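Local structure of glucokinase (Streptomyces griseus, 3VGL) at residues A[10-16]-A[28-34]; A[37-41]-A[81-86]. The protein probably catalyses the ATP-dependent phosphorylation of D-glucose to D-glucose 6-phosphate as a glucokinase of the ROK family. All coordinates share one frame; numbering follows the deposited sequence.

How the contacts relate
Contact 1 pairs strands 13-19 and 29-32 at one edge of the mixed five-stranded sheet, and contact 2 sets the start of helix 37-52 against the loop 81-86. They come in series along the chain, contact 1 closing before contact 2 opens, and helix 37-52 follows strand 29-32; the centres are about 14 Å apart, on the same side of the chain's centre. The two touch directly: P34 packs on G39 and I40, and the CD1 of I81 lies against G10. Together they tie the hairpin, the helix packed on it and the 81-86 loop into one block beside the bound nucleotide and glucose, with the side chain of I81 about 7 Å from each.

Contact 1. Residues A[10-16]-A[28-34]; sequences GGTKIAA and TFKVATP. With ANP (phosphoaminophosphonic acid-adenylate ester), chain E.
T33 meets two flat peptide groups of the turn at 10-12, and neither bond lies in the plane of its carbonyl. Its OG1 donates to G10 O at 2.8 Å, tilted 34° from that carbonyl's plane, while its backbone N stands above the plane of the T12 carbonyl, 3.0 Å from T12 O. Water 1 bridges T12 O and T33 O at the same junction. Chi1 of T33 (-51°) sets OG1 beside its own backbone N, the side from which it reaches G10. Farther along, the strands run antiparallel, with I14 and V31 as one hydrogen-bonded pair and A16 and F29 as the next. I14 N points almost straight down the C=O of V31, 2.8 Å from V31 O. On the face carrying I14, V31, A16 and F29, I14 CB meets V31 CG1 at 3.9 Å. The I14 side chain crosses that of P34 at about a right angle, its CD1 touching P34 CD. Helix 37-52 covers this face through A43 and A47. At the turn, the backbone N atoms of T12 and K13 both donate to O2B of the nucleotide's beta-phosphate, each at 2.8 Å. T12 OG1 turns to T132, itself a partner of the nucleotide. The K13 side chain runs out extended past the phosphates until NZ makes a short hydrogen bond, 2.5 Å, to O1A of the alpha-phosphate. With a methionine in place of K13, O1A would probably lose a cationic partner and the alpha-phosphate would be less firmly fixed. This glycine-rich turn between two strands, holding phosphates by backbone N-H groups, is the phosphate-1 loop of the actin-like ATPase fold.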
ATOM      1  N   GLY A  10     -16.267 -25.513  -7.894  1.00 16.23           N
ATOM      2  CA  GLY A  10     -15.459 -24.494  -7.200  1.00 16.45           C
ATOM      3  C   GLY A  10     -14.106 -25.050  -6.797  1.00 16.49           C
ATOM      4  O   GLY A  10     -13.819 -26.226  -6.994  1.00 16.83           O
ATOM      5  N   GLY A  11     -13.259 -24.184  -6.239  1.00 16.78           N
ATOM      6  CA  GLY A  11     -11.938 -24.607  -5.757  1.00 18.44           C
ATOM      7  C   GLY A  11     -11.991 -25.702  -4.698  1.00 19.69           C
ATOM      8  O   GLY A  11     -11.052 -26.491  -4.580  1.00 21.98           O
ATOM      9  N   THR A  12     -13.084 -25.756  -3.931  1.00 20.08           N
ATOM     10  CA  THR A  12     -13.198 -26.678  -2.804  1.00 21.31           C
ATOM     11  C   THR A  12     -14.249 -27.752  -3.080  1.00 21.18           C
ATOM     12  O   THR A  12     -14.012 -28.930  -2.814  1.00 21.73           O
ATOM     13  CB  THR A  12     -13.533 -25.900  -1.484  1.00 22.07           C
ATOM     14  OG1 THR A  12     -12.503 -24.928  -1.248  1.00 24.53           O
ATOM     15  CG2 THR A  12     -13.581 -26.816  -0.272  1.00 24.74           C
ATOM     16  N   LYS A  13     -15.396 -27.335  -3.619  1.00 20.45           N
ATOM     17  CA  LYS A  13     -16.577 -28.200  -3.720  1.00 21.14           C
ATOM     18  C   LYS A  13     -17.157 -28.259  -5.118  1.00 20.19           C
ATOM     19  O   LYS A  13     -17.167 -27.270  -5.849  1.00 18.54           O
ATOM     20  CB  LYS A  13     -17.696 -27.673  -2.809  1.00 23.07           C
ATOM     21  CG  LYS A  13     -17.316 -27.410  -1.372  1.00 26.75           C
ATOM     22  CD  LYS A  13     -18.243 -26.346  -0.806  1.00 29.04           C
ATOM     23  CE  LYS A  13     -17.873 -26.001   0.616  1.00 31.08           C
ATOM     24  NZ  LYS A  13     -18.852 -25.055   1.210  1.00 32.57           N
ATOM     25  N   ILE A  14     -17.696 -29.425  -5.459  1.00 20.24           N
ATOM     26  CA  ILE A  14     -18.563 -29.570  -6.618  1.00 20.24           C
ATOM     27  C   ILE A  14     -19.986 -29.813  -6.126  1.00 21.06           C
ATOM     28  O   ILE A  14     -20.212 -30.636  -5.233  1.00 21.68           O
ATOM     29  CB  ILE A  14     -18.089 -30.750  -7.523  1.00 20.41           C
ATOM     30  CG1 ILE A  14     -16.747 -30.402  -8.182  1.00 19.89           C
ATOM     31  CG2 ILE A  14     -19.158 -31.088  -8.567  1.00 21.89           C
ATOM     32  CD1 ILE A  14     -16.043 -31.607  -8.820  1.00 20.88           C
ATOM     33  N   ALA A  15     -20.938 -29.068  -6.674  1.00 20.52           N
ATOM     34  CA  ALA A  15     -22.351 -29.259  -6.337  1.00 21.63           C
ATOM     35  C   ALA A  15     -23.187 -29.321  -7.594  1.00 21.67           C
ATOM     36  O   ALA A  15     -23.029 -28.506  -8.496  1.00 21.34           O
ATOM     37  CB  ALA A  15     -22.841 -28.152  -5.446  1.00 22.20           C
ATOM     38  N   ALA A  16     -24.107 -30.289  -7.641  1.00 22.25           N
ATOM     39  CA  ALA A  16     -24.973 -30.406  -8.794  1.00 22.19           C
ATOM     40  C   ALA A  16     -26.408 -30.606  -8.352  1.00 22.04           C
ATOM     41  O   ALA A  16     -26.680 -31.056  -7.229  1.00 23.36           O
ATOM     42  CB  ALA A  16     -24.529 -31.545  -9.699  1.00 22.34           C
ATOM     43  N   THR A  28     -30.024 -32.795  -5.040  1.00 30.41           N
ATOM     44  CA  THR A  28     -28.748 -32.298  -4.516  1.00 31.79           C
ATOM     45  C   THR A  28     -27.693 -33.388  -4.598  1.00 31.07           C
ATOM     46  O   THR A  28     -27.930 -34.527  -4.208  1.00 31.84           O
ATOM     47  CB  THR A  28     -28.903 -31.892  -3.029  1.00 32.56           C
ATOM     48  OG1 THR A  28     -29.966 -30.941  -2.902  1.00 37.19           O
ATOM     49  CG2 THR A  28     -27.603 -31.315  -2.462  1.00 33.88           C
ATOM     50  N   PHE A  29     -26.514 -33.040  -5.110  1.00 29.66           N
ATOM     51  CA  PHE A  29     -25.362 -33.925  -5.039  1.00 30.03           C
ATOM     52  C   PHE A  29     -24.152 -33.059  -4.716  1.00 28.64           C
ATOM     53  O   PHE A  29     -24.029 -31.970  -5.252  1.00 28.88           O
ATOM     54  CB  PHE A  29     -25.146 -34.677  -6.357  1.00 30.58           C
ATOM     55  CG  PHE A  29     -23.891 -35.532  -6.375  1.00 33.93           C
ATOM     56  CD1 PHE A  29     -23.966 -36.896  -6.136  1.00 35.83           C
ATOM     57  CD2 PHE A  29     -22.640 -34.960  -6.610  1.00 35.63           C
ATOM     58  CE1 PHE A  29     -22.825 -37.699  -6.149  1.00 37.79           C
ATOM     59  CE2 PHE A  29     -21.473 -35.753  -6.617  1.00 37.42           C
ATOM     60  CZ  PHE A  29     -21.579 -37.132  -6.391  1.00 38.33           C
ATOM     61  N   LYS A  30     -23.311 -33.514  -3.792  1.00 27.96           N
ATOM     62  CA  LYS A  30     -22.084 -32.782  -3.419  1.00 27.56           C
ATOM     63  C   LYS A  30     -20.892 -33.723  -3.374  1.00 26.53           C
ATOM     64  O   LYS A  30     -21.003 -34.861  -2.920  1.00 27.30           O
ATOM     65  CB  LYS A  30     -22.233 -32.121  -2.044  1.00 28.50           C
ATOM     66  CG  LYS A  30     -23.458 -31.252  -1.856  1.00 31.40           C
ATOM     67  CD  LYS A  30     -23.564 -30.771  -0.410  1.00 36.01           C
ATOM     68  CE  LYS A  30     -24.828 -29.957  -0.166  1.00 39.40           C
ATOM     69  NZ  LYS A  30     -24.646 -28.526  -0.556  1.00 41.58           N
ATOM     70  N   VAL A  31     -19.737 -33.251  -3.837  1.00 24.89           N
ATOM     71  CA  VAL A  31     -18.487 -34.006  -3.681  1.00 25.01           C
ATOM     72  C   VAL A  31     -17.345 -32.998  -3.664  1.00 24.48           C
ATOM     73  O   VAL A  31     -17.473 -31.932  -4.249  1.00 23.71           O
ATOM     74  CB  VAL A  31     -18.292 -35.069  -4.805  1.00 25.56           C
ATOM     75  CG1 VAL A  31     -18.033 -34.437  -6.161  1.00 25.27           C
ATOM     76  CG2 VAL A  31     -17.169 -36.042  -4.455  1.00 26.09           C
ATOM     77  N   ALA A  32     -16.234 -33.342  -3.011  1.00 24.59           N
ATOM     78  CA  ALA A  32     -15.060 -32.465  -3.001  1.00 24.06           C
ATOM     79  C   ALA A  32     -14.431 -32.383  -4.394  1.00 23.38           C
ATOM     80  O   ALA A  32     -14.392 -33.364  -5.144  1.00 24.40           O
ATOM     81  CB  ALA A  32     -14.025 -32.938  -1.962  1.00 24.79           C
ATOM     82  N   THR A  33     -13.944 -31.198  -4.741  1.00 21.88           N
ATOM     83  CA  THR A  33     -13.242 -31.006  -5.998  1.00 21.44           C
ATOM     84  C   THR A  33     -11.898 -31.723  -5.959  1.00 22.65           C
ATOM     85  O   THR A  33     -11.059 -31.422  -5.108  1.00 23.20           O
ATOM     86  CB  THR A  33     -13.047 -29.512  -6.273  1.00 20.78           C
ATOM     87  OG1 THR A  33     -14.328 -28.880  -6.131  1.00 19.32           O
ATOM     88  CG2 THR A  33     -12.501 -29.291  -7.672  1.00 20.23           C
ATOM     89  N   PRO A  34     -11.688 -32.671  -6.886  1.00 22.99           N
ATOM     90  CA  PRO A  34     -10.406 -33.377  -6.963  1.00 24.02           C
ATOM     91  C   PRO A  34      -9.282 -32.470  -7.465  1.00 24.74           C
ATOM     92  O   PRO A  34      -9.553 -31.447  -8.098  1.00 23.56           O
ATOM     93  CB  PRO A  34     -10.681 -34.481  -7.993  1.00 24.26           C
ATOM     94  CG  PRO A  34     -12.141 -34.608  -8.069  1.00 23.94           C
ATOM     95  CD  PRO A  34     -12.667 -33.220  -7.840  1.00 23.42           C
TER
HETATM   96  PB  ANP E 325     -16.223 -23.222  -3.564  1.00 21.17           P
HETATM   97  O1B ANP E 325     -15.274 -22.022  -3.634  1.00 22.01           O
HETATM   98  O2B ANP E 325     -15.590 -24.568  -3.769  1.00 22.81           O
HETATM   99  N3B ANP E 325     -17.458 -23.035  -4.738  1.00 21.78           N
HETATM  100  PA  ANP E 325     -17.463 -22.180  -1.131  1.00 22.11           P
HETATM  101  O1A ANP E 325     -18.223 -22.912  -0.020  1.00 25.29           O
HETATM  102  O2A ANP E 325     -18.152 -21.127  -1.943  1.00 22.22           O
HETATM  103  O3A ANP E 325     -16.824 -23.320  -2.080  1.00 20.68           O
HETATM  104  O5' ANP E 325     -16.135 -21.507  -0.522  1.00 21.67           O
HETATM  105  C5' ANP E 325     -15.219 -22.244   0.295  1.00 21.07           C
HETATM  106  C4' ANP E 325     -14.498 -21.291   1.223  1.00 20.06           C
HETATM  107  O4' ANP E 325     -15.447 -20.490   1.941  1.00 21.50           O
HETATM  108  C3' ANP E 325     -13.712 -22.061   2.254  1.00 21.52           C
HETATM  109  O3' ANP E 325     -12.628 -21.224   2.668  1.00 24.33           O
HETATM  110  C2' ANP E 325     -14.719 -22.187   3.368  1.00 23.07           C
HETATM  111  O2' ANP E 325     -14.100 -22.374   4.628  1.00 27.66           O
HETATM  112  C1' ANP E 325     -15.489 -20.876   3.314  1.00 22.63           C
HETATM  113  N9  ANP E 325     -16.915 -21.075   3.632  1.00 23.51           N
HETATM  114  C8  ANP E 325     -17.830 -21.767   2.929  1.00 24.94           C
HETATM  115  N7  ANP E 325     -19.054 -21.712   3.545  1.00 27.36           N
HETATM  116  C5  ANP E 325     -18.889 -20.944   4.637  1.00 25.66           C
HETATM  117  C6  ANP E 325     -19.740 -20.467   5.765  1.00 26.86           C
HETATM  118  N6  ANP E 325     -21.057 -20.790   5.832  1.00 30.53           N
HETATM  119  N1  ANP E 325     -19.156 -19.674   6.689  1.00 26.30           N
HETATM  120  C2  ANP E 325     -17.847 -19.323   6.670  1.00 27.46           C
HETATM  121  N3  ANP E 325     -17.019 -19.734   5.682  1.00 25.32           N
HETATM  122  C4  ANP E 325     -17.488 -20.521   4.693  1.00 24.20           C
HETATM  123  O   HOH W   1     -11.478 -30.113  -2.664  1.00 28.67           O
HETATM  124  O   HOH W   2     -28.567 -29.077  -5.288  1.00 26.13           O

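Contact 2. Residues A[37-41]-A[81-86]; sequences AEGIV and IDWRHE
A37, W83 and E86 are joined through a single water rather than by direct polar bonds, although W83 and E86 are buried. Water 3 donates to A37 O and to E86 OE1, and accepts from the indole N-H, sitting in the ring plane 2.9 Å from W83 NE1. The contact docks the first turn of helix 37-52 on the irregular 81-86 loop, in which D82 is the centre of an inverse gamma turn closed by W83 N donating to I81 O. A second water repeats the bridging at the helix start, accepting from A37 N and donating to D82 OD2 at 2.6 Å. The partial positive charge of the helix start would be expected to suit the D82 carboxylate, though E38 brings a like charge nearby. E86 begins with CG anti to its backbone N (chi1 174°) and bends at chi2, which brings the carboxylate beside the A37 methyl, with A37 CB 3.9 Å from E86 OE1. K91 of helix 88-96 packs against the same glutamate. H85 and E86 face V75 together as a G1 beta bulge, and on the far side of the loop R84 and H85 meet W286 of a second subunit, R84 by a cation-pi contact. The apolar half of the interface centres on I40. Its CG2 approaches the W83 ring obliquely, 3.9 Å from CZ2. I81 touches both: its CG2 lies over the centre of the indole face, 3.6 Å above the plane, and the same methyl meets I40 roughly at right angles to that approach, with I40 CD1 and I81 CG2 3.4 Å apart, tighter than a usual carbon-carbon contact.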
ATOM      1  N   ALA A  37      -7.365 -32.256 -13.359  1.00 27.86           N
ATOM      2  CA  ALA A  37      -8.384 -31.997 -14.372  1.00 28.00           C
ATOM      3  C   ALA A  37      -9.131 -33.270 -14.773  1.00 28.79           C
ATOM      4  O   ALA A  37     -10.348 -33.245 -14.985  1.00 28.02           O
ATOM      5  CB  ALA A  37      -7.767 -31.327 -15.590  1.00 28.28           C
ATOM      6  N   GLU A  38      -8.398 -34.382 -14.871  1.00 29.43           N
ATOM      7  CA  GLU A  38      -9.007 -35.665 -15.226  1.00 30.42           C
ATOM      8  C   GLU A  38      -9.919 -36.175 -14.101  1.00 29.49           C
ATOM      9  O   GLU A  38     -11.020 -36.683 -14.356  1.00 29.79           O
ATOM     10  CB  GLU A  38      -7.923 -36.703 -15.593  1.00 31.89           C
ATOM     11  CG  GLU A  38      -7.060 -36.327 -16.819  1.00 36.84           C
ATOM     12  CD  GLU A  38      -6.108 -35.119 -16.608  1.00 42.80           C
ATOM     13  OE1 GLU A  38      -5.710 -34.794 -15.452  1.00 41.81           O
ATOM     14  OE2 GLU A  38      -5.742 -34.489 -17.632  1.00 45.79           O
ATOM     15  N   GLY A  39      -9.464 -36.025 -12.859  1.00 28.25           N
ATOM     16  CA  GLY A  39     -10.270 -36.370 -11.697  1.00 26.79           C
ATOM     17  C   GLY A  39     -11.515 -35.507 -11.605  1.00 25.31           C
ATOM     18  O   GLY A  39     -12.579 -35.988 -11.209  1.00 25.21           O
ATOM     19  N   ILE A  40     -11.385 -34.234 -11.985  1.00 24.33           N
ATOM     20  CA  ILE A  40     -12.549 -33.327 -12.019  1.00 23.72           C
ATOM     21  C   ILE A  40     -13.589 -33.777 -13.044  1.00 24.11           C
ATOM     22  O   ILE A  40     -14.783 -33.758 -12.757  1.00 23.15           O
ATOM     23  CB  ILE A  40     -12.143 -31.835 -12.249  1.00 23.12           C
ATOM     24  CG1 ILE A  40     -11.413 -31.307 -11.013  1.00 23.68           C
ATOM     25  CG2 ILE A  40     -13.389 -30.962 -12.575  1.00 22.83           C
ATOM     26  CD1 ILE A  40     -10.629 -30.018 -11.263  1.00 22.56           C
ATOM     27  N   VAL A  41     -13.154 -34.200 -14.230  1.00 24.50           N
ATOM     28  CA  VAL A  41     -14.129 -34.713 -15.201  1.00 24.83           C
ATOM     29  C   VAL A  41     -14.864 -35.939 -14.646  1.00 25.20           C
ATOM     30  O   VAL A  41     -16.088 -36.028 -14.765  1.00 24.78           O
ATOM     31  CB  VAL A  41     -13.522 -34.975 -16.604  1.00 25.58           C
ATOM     32  CG1 VAL A  41     -14.566 -35.606 -17.550  1.00 26.06           C
ATOM     33  CG2 VAL A  41     -12.973 -33.686 -17.208  1.00 26.14           C
ATOM     34  N   ILE A  81      -7.696 -23.952  -9.365  1.00 18.10           N
ATOM     35  CA  ILE A  81      -7.958 -25.284  -9.921  1.00 19.79           C
ATOM     36  C   ILE A  81      -6.954 -25.449 -11.071  1.00 21.51           C
ATOM     37  O   ILE A  81      -6.651 -24.491 -11.766  1.00 21.40           O
ATOM     38  CB  ILE A  81      -9.416 -25.390 -10.451  1.00 19.62           C
ATOM     39  CG1 ILE A  81     -10.425 -25.302  -9.300  1.00 19.00           C
ATOM     40  CG2 ILE A  81      -9.642 -26.716 -11.234  1.00 21.28           C
ATOM     41  CD1 ILE A  81     -11.825 -25.090  -9.762  1.00 17.84           C
ATOM     42  N   ASP A  82      -6.492 -26.668 -11.320  1.00 24.92           N
ATOM     43  CA  ASP A  82      -5.496 -26.880 -12.384  1.00 27.33           C
ATOM     44  C   ASP A  82      -6.135 -27.013 -13.781  1.00 27.42           C
ATOM     45  O   ASP A  82      -6.213 -28.107 -14.377  1.00 29.79           O
ATOM     46  CB  ASP A  82      -4.582 -28.058 -12.039  1.00 29.27           C
ATOM     47  CG  ASP A  82      -3.369 -28.162 -12.964  1.00 32.19           C
ATOM     48  OD1 ASP A  82      -2.915 -27.131 -13.533  1.00 35.83           O
ATOM     49  OD2 ASP A  82      -2.855 -29.289 -13.099  1.00 38.30           O
ATOM     50  N   TRP A  83      -6.601 -25.880 -14.287  1.00 26.46           N
ATOM     51  CA  TRP A  83      -7.192 -25.786 -15.616  1.00 25.58           C
ATOM     52  C   TRP A  83      -6.383 -24.780 -16.440  1.00 25.40           C
ATOM     53  O   TRP A  83      -6.214 -23.628 -16.037  1.00 24.78           O
ATOM     54  CB  TRP A  83      -8.638 -25.292 -15.517  1.00 24.93           C
ATOM     55  CG  TRP A  83      -9.724 -26.309 -15.179  1.00 24.36           C
ATOM     56  CD1 TRP A  83      -9.764 -27.634 -15.515  1.00 25.20           C
ATOM     57  CD2 TRP A  83     -10.963 -26.036 -14.493  1.00 23.42           C
ATOM     58  NE1 TRP A  83     -10.948 -28.209 -15.079  1.00 24.33           N
ATOM     59  CE2 TRP A  83     -11.696 -27.247 -14.444  1.00 23.86           C
ATOM     60  CE3 TRP A  83     -11.511 -24.890 -13.902  1.00 21.97           C
ATOM     61  CZ2 TRP A  83     -12.959 -27.343 -13.825  1.00 24.22           C
ATOM     62  CZ3 TRP A  83     -12.784 -24.982 -13.301  1.00 21.27           C
ATOM     63  CH2 TRP A  83     -13.480 -26.198 -13.266  1.00 21.65           C
ATOM     64  N   ARG A  84      -5.894 -25.208 -17.602  1.00 25.76           N
ATOM     65  CA  ARG A  84      -5.285 -24.288 -18.554  1.00 25.91           C
ATOM     66  C   ARG A  84      -5.795 -24.689 -19.933  1.00 26.72           C
ATOM     67  O   ARG A  84      -5.457 -25.768 -20.415  1.00 28.01           O
ATOM     68  CB  ARG A  84      -3.746 -24.358 -18.512  1.00 26.63           C
ATOM     69  CG  ARG A  84      -3.082 -23.844 -17.218  1.00 25.54           C
ATOM     70  CD  ARG A  84      -3.209 -22.337 -17.078  1.00 27.02           C
ATOM     71  NE  ARG A  84      -2.541 -21.822 -15.886  1.00 26.44           N
ATOM     72  CZ  ARG A  84      -3.098 -21.756 -14.678  1.00 27.45           C
ATOM     73  NH1 ARG A  84      -4.334 -22.208 -14.471  1.00 26.86           N
ATOM     74  NH2 ARG A  84      -2.395 -21.257 -13.667  1.00 27.38           N
ATOM     75  N   HIS A  85      -6.592 -23.816 -20.554  1.00 26.20           N
ATOM     76  CA  HIS A  85      -7.209 -24.082 -21.865  1.00 26.97           C
ATOM     77  C   HIS A  85      -7.897 -25.456 -21.857  1.00 27.57           C
ATOM     78  O   HIS A  85      -7.714 -26.289 -22.768  1.00 29.47           O
ATOM     79  CB  HIS A  85      -6.174 -23.953 -23.009  1.00 27.71           C
ATOM     80  CG  HIS A  85      -5.770 -22.542 -23.326  1.00 27.22           C
ATOM     81  ND1 HIS A  85      -5.019 -22.227 -24.433  1.00 27.92           N
ATOM     82  CD2 HIS A  85      -6.008 -21.365 -22.693  1.00 26.13           C
ATOM     83  CE1 HIS A  85      -4.798 -20.926 -24.469  1.00 28.46           C
ATOM     84  NE2 HIS A  85      -5.394 -20.377 -23.428  1.00 27.12           N
ATOM     85  N   GLU A  86      -8.713 -25.676 -20.829  1.00 27.40           N
ATOM     86  CA  GLU A  86      -9.404 -26.946 -20.625  1.00 27.40           C
ATOM     87  C   GLU A  86     -10.732 -27.036 -21.412  1.00 27.99           C
ATOM     88  O   GLU A  86     -11.681 -26.302 -21.118  1.00 26.42           O
ATOM     89  CB  GLU A  86      -9.651 -27.159 -19.120  1.00 27.29           C
ATOM     90  CG  GLU A  86     -10.506 -28.392 -18.748  1.00 27.97           C
ATOM     91  CD  GLU A  86      -9.728 -29.709 -18.820  1.00 33.40           C
ATOM     92  OE1 GLU A  86     -10.311 -30.769 -18.509  1.00 32.52           O
ATOM     93  OE2 GLU A  86      -8.530 -29.672 -19.179  1.00 35.31           O
TER
HETATM   94  O   HOH W   3     -11.423 -30.917 -15.952  1.00 18.02           O
HETATM   95  O   HOH W   4      -4.773 -31.045 -13.509  1.00 26.18           O